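Local coordinates for sensor protein (Geobacter sulfurreducens, PDB 3H7M), which is the sensor domain, resembling periplasmic binding proteins, of a histidine kinase that probably transfers phosphate from ATP to a protein histidine, at residues Phe101-Ser106 against Thr179-Val184. Numbering follows the deposited sequence.
Sequences FARRDS and TNLVPV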
loop_
_atom_site.group_PDB
_atom_site.type_symbol
_atom_site.label_atom_id
_atom_site.label_comp_id
_atom_site.label_asym_id
_atom_site.label_seq_id
_atom_site.Cartn_x
_atom_site.Cartn_y
_atom_site.Cartn_z
ATOM N N PHE A 101 6.234 -12.300 9.084
ATOM C CA PHE A 101 5.489 -13.522 8.833
ATOM C C PHE A 101 6.466 -14.705 8.759
ATOM O O PHE A 101 7.606 -14.560 8.284
ATOM C CB PHE A 101 4.750 -13.388 7.489
ATOM C CG PHE A 101 3.592 -12.427 7.527
ATOM C CD1 PHE A 101 2.328 -12.855 7.936
ATOM C CD2 PHE A 101 3.763 -11.090 7.169
ATOM C CE1 PHE A 101 1.259 -11.975 7.989
ATOM C CE2 PHE A 101 2.692 -10.205 7.220
ATOM C CZ PHE A 101 1.438 -10.652 7.631
ATOM N N ALA A 102 6.000 -15.868 9.203
ATOM C CA ALA A 102 6.797 -17.092 9.183
ATOM C C ALA A 102 5.887 -18.314 9.118
ATOM O O ALA A 102 4.707 -18.222 9.454
ATOM C CB ALA A 102 7.646 -17.173 10.447
ATOM N N ARG A 103 6.443 -19.460 8.713
ATOM C CA ARG A 103 5.671 -20.698 8.692
ATOM C C ARG A 103 5.534 -21.047 10.162
ATOM O O ARG A 103 6.421 -20.715 10.945
ATOM C CB ARG A 103 6.404 -21.793 7.925
ATOM C CG ARG A 103 6.602 -21.456 6.456
ATOM C CD ARG A 103 7.269 -22.589 5.686
ATOM N NE ARG A 103 8.577 -22.898 6.246
ATOM C CZ ARG A 103 9.695 -22.231 5.974
ATOM N NH1 ARG A 103 9.688 -21.203 5.129
ATOM N NH2 ARG A 103 10.823 -22.596 6.564
ATOM N N ARG A 104 4.409 -21.664 10.537
ATOM C CA ARG A 104 4.118 -22.039 11.927
ATOM C C ARG A 104 5.205 -22.829 12.626
ATOM O O ARG A 104 5.552 -22.552 13.774
ATOM C CB ARG A 104 2.835 -22.855 12.010
ATOM C CG ARG A 104 1.602 -22.036 11.917
ATOM C CD ARG A 104 0.354 -22.875 12.089
ATOM N NE ARG A 104 -0.819 -22.022 11.960
ATOM C CZ ARG A 104 -1.083 -21.298 10.877
ATOM N NH1 ARG A 104 -0.256 -21.337 9.840
ATOM N NH2 ARG A 104 -2.159 -20.518 10.833
ATOM N N ASP A 105 5.714 -23.839 11.940
ATOM C CA ASP A 105 6.764 -24.661 12.503
ATOM C C ASP A 105 7.936 -23.748 12.876
ATOM O O ASP A 105 8.298 -23.638 14.047
ATOM C CB ASP A 105 7.192 -25.724 11.482
ATOM C CG ASP A 105 7.102 -25.229 10.040
ATOM O OD1 ASP A 105 5.978 -24.895 9.598
ATOM O OD2 ASP A 105 8.146 -25.173 9.348
ATOM N N SER A 106 8.477 -23.069 11.866
ATOM C CA SER A 106 9.609 -22.161 12.002
ATOM C C SER A 106 9.795 -21.434 13.323
ATOM O O SER A 106 8.840 -21.206 14.074
ATOM C CB SER A 106 9.584 -21.150 10.870
ATOM O OG SER A 106 9.909 -21.785 9.646
ATOM N N THR A 179 -2.100 -21.223 4.467
ATOM C CA THR A 179 -2.436 -21.520 5.849
ATOM C C THR A 179 -1.350 -22.014 6.781
ATOM O O THR A 179 -1.637 -22.338 7.933
ATOM C CB THR A 179 -3.660 -22.458 5.917
ATOM O OG1 THR A 179 -3.338 -23.735 5.338
ATOM C CG2 THR A 179 -4.824 -21.837 5.155
ATOM N N ASN A 180 -0.110 -22.069 6.305
ATOM C CA ASN A 180 0.992 -22.452 7.178
ATOM C C ASN A 180 1.687 -21.158 7.653
ATOM O O ASN A 180 2.638 -21.218 8.431
ATOM C CB ASN A 180 1.997 -23.370 6.440
ATOM C CG ASN A 180 2.468 -22.785 5.133
ATOM O OD1 ASN A 180 1.716 -22.076 4.471
ATOM N ND2 ASN A 180 3.713 -23.081 4.739
ATOM N N LEU A 181 1.210 -19.993 7.198
ATOM C CA LEU A 181 1.827 -18.710 7.604
ATOM C C LEU A 181 1.146 -18.053 8.790
ATOM O O LEU A 181 -0.071 -18.084 8.914
ATOM C CB LEU A 181 1.837 -17.689 6.448
ATOM C CG LEU A 181 2.478 -18.137 5.132
ATOM C CD1 LEU A 181 2.479 -17.043 4.114
ATOM C CD2 LEU A 181 3.897 -18.603 5.414
ATOM N N VAL A 182 1.945 -17.464 9.671
ATOM C CA VAL A 182 1.428 -16.740 10.836
ATOM C C VAL A 182 2.257 -15.484 10.951
ATOM O O VAL A 182 3.423 -15.445 10.542
ATOM C CB VAL A 182 1.616 -17.488 12.182
ATOM C CG1 VAL A 182 0.704 -18.679 12.255
ATOM C CG2 VAL A 182 3.076 -17.912 12.342
ATOM N N PRO A 183 1.656 -14.423 11.471
ATOM C CA PRO A 183 2.394 -13.168 11.635
ATOM C C PRO A 183 3.021 -13.281 13.005
ATOM O O PRO A 183 2.293 -13.382 13.989
ATOM C CB PRO A 183 1.292 -12.116 11.614
ATOM C CG PRO A 183 0.106 -12.844 12.239
ATOM C CD PRO A 183 0.201 -14.233 11.629
ATOM N N VAL A 184 4.350 -13.301 13.087
ATOM C CA VAL A 184 4.998 -13.420 14.400
ATOM C C VAL A 184 5.340 -12.072 15.027
ATOM O O VAL A 184 5.008 -11.815 16.186
ATOM C CB VAL A 184 6.284 -14.275 14.339
ATOM C CG1 VAL A 184 7.270 -13.690 13.364
ATOM C CG2 VAL A 184 6.909 -14.345 15.726
HETATM O O HOH W 1 5.054 -25.025 6.992
#
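Ala-102 and Val-182 form the hydrogen-bonded pair where the end of strand 87-103 meets the start of strand 181-198, running antiparallel. Ala-102 N gives its hydrogen to Val-182 O at 2.9 Å, and Val-182 N returns a bond to Ala-102 O, both nearly straight at the hydrogen. The two acceptors also receive CA-H contacts, Val-182 O from Phe-101 CA and Ala-102 O from Leu-181 CA. The pairing runs one step further, to the non-hydrogen-bonded pair Arg-103/Leu-181; just past the strand end Arg-104 N donates to Asn-180 O at 2.8 Å, with 146° at the hydrogen.

Arg-104 is extended from CG to NE (chi2 -176°, chi3 -179°), which carries NE past Val-182 CG1. That methyl sits over the centre of one guanidinium face, 3.5 Å from CZ, and Thr-179 O over the opposite face; the angle is poor for a hydrogen bond to that oxygen. Arg-103 and Asn-180 run side by side: Arg-103 NH1 is bonded to Leu-154 O and Cys-159 O, and Asn-180 ND2 to Ala-155 O. A water links Asn-180 ND2 to Asp-105 OD1.

On the face opposite the side chains of Ala-102 and Val-182, Phe-101 CE1 rests 3.6 Å from Pro-183 CB, and its ring also meets Leu-151, Leu-154, Met-170 and Ile-173; an alanine at Phe-101 would probably leave a gap against helices 147-155 and 166-175 and Pro-183 CB without its aromatic neighbour. Main-chain bonds thus set the strand pairing in this lobe of the binding-protein fold, while side-chain amide and guanidinium groups tie the turn ends of both strands to the C-terminal end of helix 147-155 and the chain just after it.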